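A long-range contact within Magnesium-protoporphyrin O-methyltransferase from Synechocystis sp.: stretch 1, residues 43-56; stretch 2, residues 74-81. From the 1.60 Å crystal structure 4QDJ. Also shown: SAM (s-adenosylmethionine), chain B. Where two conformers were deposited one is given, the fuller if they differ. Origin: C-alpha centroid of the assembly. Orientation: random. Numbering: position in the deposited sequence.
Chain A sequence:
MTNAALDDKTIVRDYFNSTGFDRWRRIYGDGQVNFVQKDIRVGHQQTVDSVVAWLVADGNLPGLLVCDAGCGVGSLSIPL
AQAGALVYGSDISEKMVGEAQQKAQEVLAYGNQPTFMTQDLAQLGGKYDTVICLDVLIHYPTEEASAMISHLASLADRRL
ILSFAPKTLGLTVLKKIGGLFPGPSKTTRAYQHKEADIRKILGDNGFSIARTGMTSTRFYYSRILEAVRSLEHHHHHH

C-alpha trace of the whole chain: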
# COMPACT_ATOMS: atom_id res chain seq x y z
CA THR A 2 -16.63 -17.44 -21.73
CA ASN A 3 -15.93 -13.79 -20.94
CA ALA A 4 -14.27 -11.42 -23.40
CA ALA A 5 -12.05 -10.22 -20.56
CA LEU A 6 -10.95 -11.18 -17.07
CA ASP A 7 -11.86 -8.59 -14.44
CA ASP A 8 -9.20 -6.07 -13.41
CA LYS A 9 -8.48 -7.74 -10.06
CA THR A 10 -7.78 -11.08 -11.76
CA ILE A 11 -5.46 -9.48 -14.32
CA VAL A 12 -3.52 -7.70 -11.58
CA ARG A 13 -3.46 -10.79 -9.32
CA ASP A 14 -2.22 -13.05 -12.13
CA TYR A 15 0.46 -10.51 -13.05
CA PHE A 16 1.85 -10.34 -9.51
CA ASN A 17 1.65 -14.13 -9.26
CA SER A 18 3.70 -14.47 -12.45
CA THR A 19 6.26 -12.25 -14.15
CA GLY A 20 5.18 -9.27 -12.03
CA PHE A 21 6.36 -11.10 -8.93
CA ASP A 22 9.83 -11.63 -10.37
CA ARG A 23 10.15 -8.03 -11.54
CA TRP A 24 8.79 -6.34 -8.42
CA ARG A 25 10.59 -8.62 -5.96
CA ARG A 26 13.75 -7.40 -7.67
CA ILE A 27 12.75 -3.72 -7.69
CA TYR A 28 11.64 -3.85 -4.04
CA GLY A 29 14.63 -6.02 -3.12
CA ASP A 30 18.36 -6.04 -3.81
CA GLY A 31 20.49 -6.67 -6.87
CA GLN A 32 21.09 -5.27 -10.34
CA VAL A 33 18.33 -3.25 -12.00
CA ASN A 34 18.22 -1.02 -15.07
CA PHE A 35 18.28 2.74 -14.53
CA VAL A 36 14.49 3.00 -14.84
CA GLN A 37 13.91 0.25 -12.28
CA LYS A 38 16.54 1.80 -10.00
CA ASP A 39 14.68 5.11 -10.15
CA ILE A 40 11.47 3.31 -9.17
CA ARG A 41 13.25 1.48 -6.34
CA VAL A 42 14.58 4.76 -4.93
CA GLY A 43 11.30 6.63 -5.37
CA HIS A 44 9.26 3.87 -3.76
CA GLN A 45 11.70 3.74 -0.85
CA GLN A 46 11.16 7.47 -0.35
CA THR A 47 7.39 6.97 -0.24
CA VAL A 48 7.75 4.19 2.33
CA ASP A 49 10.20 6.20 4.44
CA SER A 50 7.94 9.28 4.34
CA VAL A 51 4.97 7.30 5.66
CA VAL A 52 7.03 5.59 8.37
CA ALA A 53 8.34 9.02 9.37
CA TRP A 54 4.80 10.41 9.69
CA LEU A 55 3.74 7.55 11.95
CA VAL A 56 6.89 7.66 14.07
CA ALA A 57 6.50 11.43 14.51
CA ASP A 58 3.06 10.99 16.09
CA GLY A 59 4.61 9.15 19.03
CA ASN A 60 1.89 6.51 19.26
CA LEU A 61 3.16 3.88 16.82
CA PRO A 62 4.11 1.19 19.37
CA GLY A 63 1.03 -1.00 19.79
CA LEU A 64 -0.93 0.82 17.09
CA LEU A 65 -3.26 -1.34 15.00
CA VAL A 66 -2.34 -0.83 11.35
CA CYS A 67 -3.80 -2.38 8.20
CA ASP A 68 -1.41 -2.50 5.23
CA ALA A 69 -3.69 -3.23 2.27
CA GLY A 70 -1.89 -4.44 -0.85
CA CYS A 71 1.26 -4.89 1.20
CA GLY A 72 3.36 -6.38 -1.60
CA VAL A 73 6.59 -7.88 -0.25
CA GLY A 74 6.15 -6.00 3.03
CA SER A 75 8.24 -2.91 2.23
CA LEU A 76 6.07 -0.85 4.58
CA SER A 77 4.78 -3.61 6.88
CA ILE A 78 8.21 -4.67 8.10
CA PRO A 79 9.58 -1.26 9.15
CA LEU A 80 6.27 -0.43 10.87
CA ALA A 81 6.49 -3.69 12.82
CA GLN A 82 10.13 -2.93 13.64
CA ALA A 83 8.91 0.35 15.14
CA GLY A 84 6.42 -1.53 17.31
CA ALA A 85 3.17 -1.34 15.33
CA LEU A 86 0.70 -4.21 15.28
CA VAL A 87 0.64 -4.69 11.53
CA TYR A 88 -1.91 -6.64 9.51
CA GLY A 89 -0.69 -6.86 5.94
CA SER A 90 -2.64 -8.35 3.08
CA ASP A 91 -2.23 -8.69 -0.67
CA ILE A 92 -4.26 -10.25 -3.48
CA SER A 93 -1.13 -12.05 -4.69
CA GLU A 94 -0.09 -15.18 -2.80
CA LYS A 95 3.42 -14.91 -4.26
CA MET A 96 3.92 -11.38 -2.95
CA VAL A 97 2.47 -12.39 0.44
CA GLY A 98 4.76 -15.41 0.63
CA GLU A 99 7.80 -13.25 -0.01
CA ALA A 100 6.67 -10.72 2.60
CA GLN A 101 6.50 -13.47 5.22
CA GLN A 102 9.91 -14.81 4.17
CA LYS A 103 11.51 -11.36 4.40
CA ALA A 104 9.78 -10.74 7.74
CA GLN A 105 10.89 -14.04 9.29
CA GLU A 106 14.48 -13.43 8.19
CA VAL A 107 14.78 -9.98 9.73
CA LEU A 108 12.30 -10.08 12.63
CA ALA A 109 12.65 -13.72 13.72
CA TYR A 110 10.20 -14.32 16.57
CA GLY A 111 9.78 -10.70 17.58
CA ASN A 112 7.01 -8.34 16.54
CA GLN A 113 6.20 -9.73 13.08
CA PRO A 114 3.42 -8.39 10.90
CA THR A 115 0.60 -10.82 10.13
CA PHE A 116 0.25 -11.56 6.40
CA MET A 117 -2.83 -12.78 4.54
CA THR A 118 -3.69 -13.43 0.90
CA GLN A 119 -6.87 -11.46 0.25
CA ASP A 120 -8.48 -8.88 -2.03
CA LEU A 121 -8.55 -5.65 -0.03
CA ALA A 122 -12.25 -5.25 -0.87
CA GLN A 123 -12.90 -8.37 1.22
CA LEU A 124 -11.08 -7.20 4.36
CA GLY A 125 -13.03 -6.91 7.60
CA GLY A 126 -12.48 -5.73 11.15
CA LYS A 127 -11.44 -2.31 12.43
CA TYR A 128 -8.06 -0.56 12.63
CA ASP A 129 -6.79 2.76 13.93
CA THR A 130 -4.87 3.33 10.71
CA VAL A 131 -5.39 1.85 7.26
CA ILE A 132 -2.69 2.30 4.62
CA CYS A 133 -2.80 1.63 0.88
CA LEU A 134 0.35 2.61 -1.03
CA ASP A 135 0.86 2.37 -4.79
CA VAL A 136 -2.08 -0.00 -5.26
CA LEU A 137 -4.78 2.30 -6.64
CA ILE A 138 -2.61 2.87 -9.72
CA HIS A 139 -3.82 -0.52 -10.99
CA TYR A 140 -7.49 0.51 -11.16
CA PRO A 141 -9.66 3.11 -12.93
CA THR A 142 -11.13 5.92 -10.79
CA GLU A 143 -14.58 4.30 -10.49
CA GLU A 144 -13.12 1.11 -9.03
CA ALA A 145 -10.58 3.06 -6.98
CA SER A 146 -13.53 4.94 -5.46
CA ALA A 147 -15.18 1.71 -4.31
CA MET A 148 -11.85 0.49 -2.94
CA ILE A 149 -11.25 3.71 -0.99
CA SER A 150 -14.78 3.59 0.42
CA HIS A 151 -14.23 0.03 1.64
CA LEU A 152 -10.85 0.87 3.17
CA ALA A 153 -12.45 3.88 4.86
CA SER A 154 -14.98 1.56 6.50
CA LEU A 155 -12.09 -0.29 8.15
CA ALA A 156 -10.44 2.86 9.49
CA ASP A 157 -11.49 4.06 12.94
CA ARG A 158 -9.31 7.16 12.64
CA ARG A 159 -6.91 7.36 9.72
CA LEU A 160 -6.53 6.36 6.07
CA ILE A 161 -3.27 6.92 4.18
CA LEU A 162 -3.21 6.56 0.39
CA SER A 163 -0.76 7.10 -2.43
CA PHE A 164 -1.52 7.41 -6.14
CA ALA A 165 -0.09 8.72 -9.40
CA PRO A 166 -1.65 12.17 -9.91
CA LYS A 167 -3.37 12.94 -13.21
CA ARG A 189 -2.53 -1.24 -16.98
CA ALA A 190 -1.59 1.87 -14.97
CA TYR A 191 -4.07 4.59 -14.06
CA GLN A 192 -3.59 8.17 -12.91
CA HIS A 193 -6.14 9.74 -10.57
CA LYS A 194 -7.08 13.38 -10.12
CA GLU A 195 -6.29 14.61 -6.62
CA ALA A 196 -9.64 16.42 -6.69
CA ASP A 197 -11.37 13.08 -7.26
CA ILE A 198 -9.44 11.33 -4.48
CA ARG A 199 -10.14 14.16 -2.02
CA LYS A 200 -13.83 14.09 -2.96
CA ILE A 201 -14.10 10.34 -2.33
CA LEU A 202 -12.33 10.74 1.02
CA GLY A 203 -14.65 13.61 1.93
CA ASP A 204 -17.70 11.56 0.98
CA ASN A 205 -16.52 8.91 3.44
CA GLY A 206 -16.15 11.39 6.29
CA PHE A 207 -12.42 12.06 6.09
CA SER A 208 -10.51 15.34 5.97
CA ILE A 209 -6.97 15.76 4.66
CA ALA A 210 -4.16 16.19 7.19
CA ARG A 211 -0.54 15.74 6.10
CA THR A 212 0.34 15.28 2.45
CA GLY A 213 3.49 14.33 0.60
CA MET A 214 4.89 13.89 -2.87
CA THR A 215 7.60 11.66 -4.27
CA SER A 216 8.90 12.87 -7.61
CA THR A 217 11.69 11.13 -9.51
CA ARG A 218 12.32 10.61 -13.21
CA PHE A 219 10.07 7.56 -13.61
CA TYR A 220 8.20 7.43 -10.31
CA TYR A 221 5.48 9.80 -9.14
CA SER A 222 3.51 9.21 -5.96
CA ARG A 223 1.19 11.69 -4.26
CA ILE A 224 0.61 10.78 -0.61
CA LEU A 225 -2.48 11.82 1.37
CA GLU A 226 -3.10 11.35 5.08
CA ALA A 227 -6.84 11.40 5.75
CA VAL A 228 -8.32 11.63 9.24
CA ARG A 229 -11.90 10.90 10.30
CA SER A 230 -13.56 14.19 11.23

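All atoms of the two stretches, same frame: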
# COMPACT_ATOMS: atom_id res chain seq x y z
N GLY A 43 12.51 5.85 -5.58
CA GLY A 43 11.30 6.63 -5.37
C GLY A 43 10.34 5.94 -4.41
O GLY A 43 9.80 6.56 -3.49
N HIS A 44 10.13 4.65 -4.62
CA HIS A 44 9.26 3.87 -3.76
C HIS A 44 9.79 3.83 -2.33
O HIS A 44 9.02 3.91 -1.37
CB HIS A 44 9.09 2.45 -4.31
CG HIS A 44 8.42 1.51 -3.35
ND1 HIS A 44 9.12 0.57 -2.62
CD2 HIS A 44 7.12 1.37 -3.00
CE1 HIS A 44 8.28 -0.11 -1.87
NE2 HIS A 44 7.06 0.36 -2.07
N GLN A 45 11.11 3.72 -2.18
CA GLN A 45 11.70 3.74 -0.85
C GLN A 45 11.45 5.07 -0.15
O GLN A 45 11.25 5.11 1.07
CB GLN A 45 13.20 3.44 -0.92
CG GLN A 45 13.86 3.30 0.45
CD GLN A 45 13.35 2.08 1.21
OE1 GLN A 45 13.40 0.96 0.71
NE2 GLN A 45 12.86 2.31 2.42
N GLN A 46 11.44 6.16 -0.91
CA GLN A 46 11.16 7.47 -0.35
C GLN A 46 9.71 7.55 0.14
O GLN A 46 9.45 8.10 1.21
CB GLN A 46 11.43 8.58 -1.38
CG GLN A 46 11.12 9.98 -0.87
CD GLN A 46 11.56 11.06 -1.84
OE1 GLN A 46 12.59 10.94 -2.50
NE2 GLN A 46 10.77 12.13 -1.93
N THR A 47 8.79 6.99 -0.63
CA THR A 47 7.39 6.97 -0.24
C THR A 47 7.21 6.20 1.06
O THR A 47 6.56 6.67 1.99
CB THR A 47 6.51 6.34 -1.34
OG1 THR A 47 6.60 7.13 -2.53
CG2 THR A 47 5.05 6.28 -0.90
N VAL A 48 7.79 5.00 1.12
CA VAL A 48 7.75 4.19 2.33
C VAL A 48 8.33 4.94 3.52
O VAL A 48 7.70 5.03 4.57
CB VAL A 48 8.49 2.85 2.13
CG1 VAL A 48 8.65 2.13 3.46
CG2 VAL A 48 7.74 1.98 1.13
N ASP A 49 9.53 5.49 3.35
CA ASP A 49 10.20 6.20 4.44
C ASP A 49 9.41 7.42 4.92
O ASP A 49 9.40 7.73 6.11
CB ASP A 49 11.62 6.61 4.04
CG ASP A 49 12.58 5.43 3.99
OD1 ASP A 49 12.26 4.36 4.56
OD2 ASP A 49 13.66 5.56 3.37
N SER A 50 8.75 8.11 3.99
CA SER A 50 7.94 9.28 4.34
C SER A 50 6.76 8.88 5.23
O SER A 50 6.43 9.58 6.19
CB SER A 50 7.43 9.98 3.08
OG SER A 50 8.49 10.64 2.40
N VAL A 51 6.12 7.77 4.89
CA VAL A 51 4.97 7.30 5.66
C VAL A 51 5.40 6.81 7.05
O VAL A 51 4.78 7.14 8.06
CB VAL A 51 4.18 6.22 4.90
CG1 VAL A 51 3.10 5.60 5.79
CG2 VAL A 51 3.55 6.84 3.65
N VAL A 52 6.47 6.03 7.09
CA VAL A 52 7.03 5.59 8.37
C VAL A 52 7.36 6.79 9.24
O VAL A 52 7.04 6.81 10.44
CB VAL A 52 8.28 4.71 8.17
CG1 VAL A 52 8.95 4.41 9.51
CG2 VAL A 52 7.91 3.41 7.46
N ALA A 53 7.97 7.81 8.64
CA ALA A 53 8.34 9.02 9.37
C ALA A 53 7.13 9.74 9.96
O ALA A 53 7.19 10.23 11.09
CB ALA A 53 9.14 9.96 8.47
N TRP A 54 6.04 9.81 9.20
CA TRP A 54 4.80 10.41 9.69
C TRP A 54 4.34 9.70 10.95
O TRP A 54 4.01 10.33 11.96
CB TRP A 54 3.69 10.30 8.65
CG TRP A 54 3.70 11.34 7.58
CD1 TRP A 54 4.48 12.45 7.50
CD2 TRP A 54 2.86 11.36 6.42
NE1 TRP A 54 4.19 13.16 6.36
CE2 TRP A 54 3.20 12.51 5.68
CE3 TRP A 54 1.87 10.50 5.93
CZ2 TRP A 54 2.57 12.83 4.47
CZ3 TRP A 54 1.25 10.82 4.73
CH2 TRP A 54 1.60 11.98 4.02
N LEU A 55 4.30 8.37 10.87
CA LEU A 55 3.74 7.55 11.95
C LEU A 55 4.63 7.56 13.19
O LEU A 55 4.13 7.57 14.31
CB LEU A 55 3.48 6.12 11.46
CG LEU A 55 2.07 5.85 10.89
CD1 LEU A 55 1.70 6.83 9.80
CD2 LEU A 55 1.95 4.41 10.39
N VAL A 56 5.94 7.56 12.97
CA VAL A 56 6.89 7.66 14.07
C VAL A 56 6.77 9.02 14.77
O VAL A 56 6.83 9.10 16.00
CB VAL A 56 8.34 7.45 13.56
CG1 VAL A 56 9.35 7.94 14.57
CG2 VAL A 56 8.57 5.98 13.22
N GLY A 74 6.03 -6.49 1.67
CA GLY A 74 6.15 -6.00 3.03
C GLY A 74 7.09 -4.82 3.23
O GLY A 74 7.57 -4.60 4.35
N SER A 75 7.33 -4.06 2.17
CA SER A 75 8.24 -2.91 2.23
C SER A 75 7.85 -1.90 3.30
O SER A 75 8.71 -1.27 3.91
CB SER A 75 8.31 -2.22 0.87
OG SER A 75 8.82 -3.09 -0.12
N LEU A 76 6.55 -1.74 3.52
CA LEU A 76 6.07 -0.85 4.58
C LEU A 76 5.77 -1.62 5.87
O LEU A 76 6.06 -1.15 6.96
CB LEU A 76 4.82 -0.09 4.13
CG LEU A 76 4.19 0.81 5.20
CD1 LEU A 76 5.12 1.98 5.53
CD2 LEU A 76 2.83 1.30 4.76
N SER A 77 5.19 -2.81 5.73
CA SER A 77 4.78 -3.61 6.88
C SER A 77 5.92 -3.91 7.84
O SER A 77 5.77 -3.80 9.06
CB SER A 77 4.16 -4.93 6.43
OG SER A 77 2.92 -4.72 5.78
N ILE A 78 7.06 -4.29 7.29
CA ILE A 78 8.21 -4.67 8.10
C ILE A 78 8.78 -3.50 8.93
O ILE A 78 8.91 -3.63 10.15
CB ILE A 78 9.28 -5.41 7.27
CG1 ILE A 78 8.70 -6.74 6.77
CG2 ILE A 78 10.54 -5.64 8.09
CD1 ILE A 78 9.56 -7.44 5.73
N PRO A 79 9.09 -2.35 8.30
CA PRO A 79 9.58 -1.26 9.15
C PRO A 79 8.57 -0.74 10.17
O PRO A 79 8.98 -0.27 11.23
CB PRO A 79 9.96 -0.16 8.15
CG PRO A 79 9.28 -0.53 6.88
CD PRO A 79 9.20 -2.02 6.87
N LEU A 80 7.27 -0.82 9.88
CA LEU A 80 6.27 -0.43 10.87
C LEU A 80 6.29 -1.39 12.06
O LEU A 80 6.19 -0.97 13.21
CB LEU A 80 4.87 -0.35 10.26
CG LEU A 80 4.64 0.82 9.30
CD1 LEU A 80 3.20 0.84 8.82
CD2 LEU A 80 5.00 2.15 9.97
N ALA A 81 6.41 -2.69 11.77
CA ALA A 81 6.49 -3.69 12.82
C ALA A 81 7.77 -3.52 13.64
O ALA A 81 7.76 -3.69 14.86
CB ALA A 81 6.42 -5.09 12.23
N SAM B . 1.91 -1.37 -1.14
CA SAM B . 3.14 -2.10 -1.46
C SAM B . 4.34 -1.17 -1.41
O SAM B . 4.21 0.04 -1.62
OXT SAM B . 5.46 -1.61 -1.17
CB SAM B . 3.05 -2.82 -2.80
CG SAM B . 2.78 -1.97 -4.04
SD SAM B . 2.80 -2.95 -5.56
CE SAM B . 3.06 -1.67 -6.82
C5' SAM B . 1.03 -3.24 -5.79
C4' SAM B . 0.55 -4.42 -4.96
O4' SAM B . -0.85 -4.30 -4.79
C3' SAM B . 0.81 -5.77 -5.61
O3' SAM B . 1.49 -6.59 -4.70
C2' SAM B . -0.57 -6.33 -5.88
O2' SAM B . -0.62 -7.73 -5.70
C1' SAM B . -1.42 -5.59 -4.86
N9 SAM B . -2.84 -5.50 -5.21
C8 SAM B . -3.37 -5.15 -6.42
N7 SAM B . -4.72 -5.21 -6.31
C5 SAM B . -5.04 -5.58 -5.06
C6 SAM B . -6.26 -5.79 -4.42
N6 SAM B . -7.40 -5.62 -5.08
N1 SAM B . -6.27 -6.18 -3.10
C2 SAM B . -5.08 -6.36 -2.41
N3 SAM B . -3.88 -6.16 -3.05
C4 SAM B . -3.86 -5.77 -4.35

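Stretch 1 is helical throughout. Stretch 2 leads into a helix that continues beyond Ala-81. The two helices run in roughly the same direction, 27° apart, with their axes 10.3 Å apart at closest approach. No hydrogen bond joins the stretches; the contact is van der Waals and mostly apolar.

Gly-74 makes no contact with stretch 1. Its positive phi of 83° favours glycine. Its carbonyl O accepts a hydrogen bond from Ile-78 N at 3.0 Å.

Ser-75 points toward stretch 1. Its CB meets the edge of the His-44 ring, 3.5 Å from CE1. His-44 NE2 donates to SAM OXT at 2.7 Å and, weakly, to SAM O at 2.9 Å. Ser-75 CB also lies 3.6 Å from SAM OXT, so the cofactor borders this end of the contact. Ser-75 O lies 3.4 Å from Val-48 CG1.

Leu-76 reaches three valines through CD1: Val-52 CG2 at 3.7 Å, Val-48 CG1 at 4.1 Å and Val-51 CG1 at 4.2 Å. Ser-77 and Ile-78 do not touch stretch 1.

Pro-79 points toward stretch 1, with CB 4.2 Å from Val-52 CG2. Leu-80 CD2 packs against Leu-55 CD2 at 3.8 Å and Val-52 CG2 at 4.0 Å. Ala-81 is out of reach.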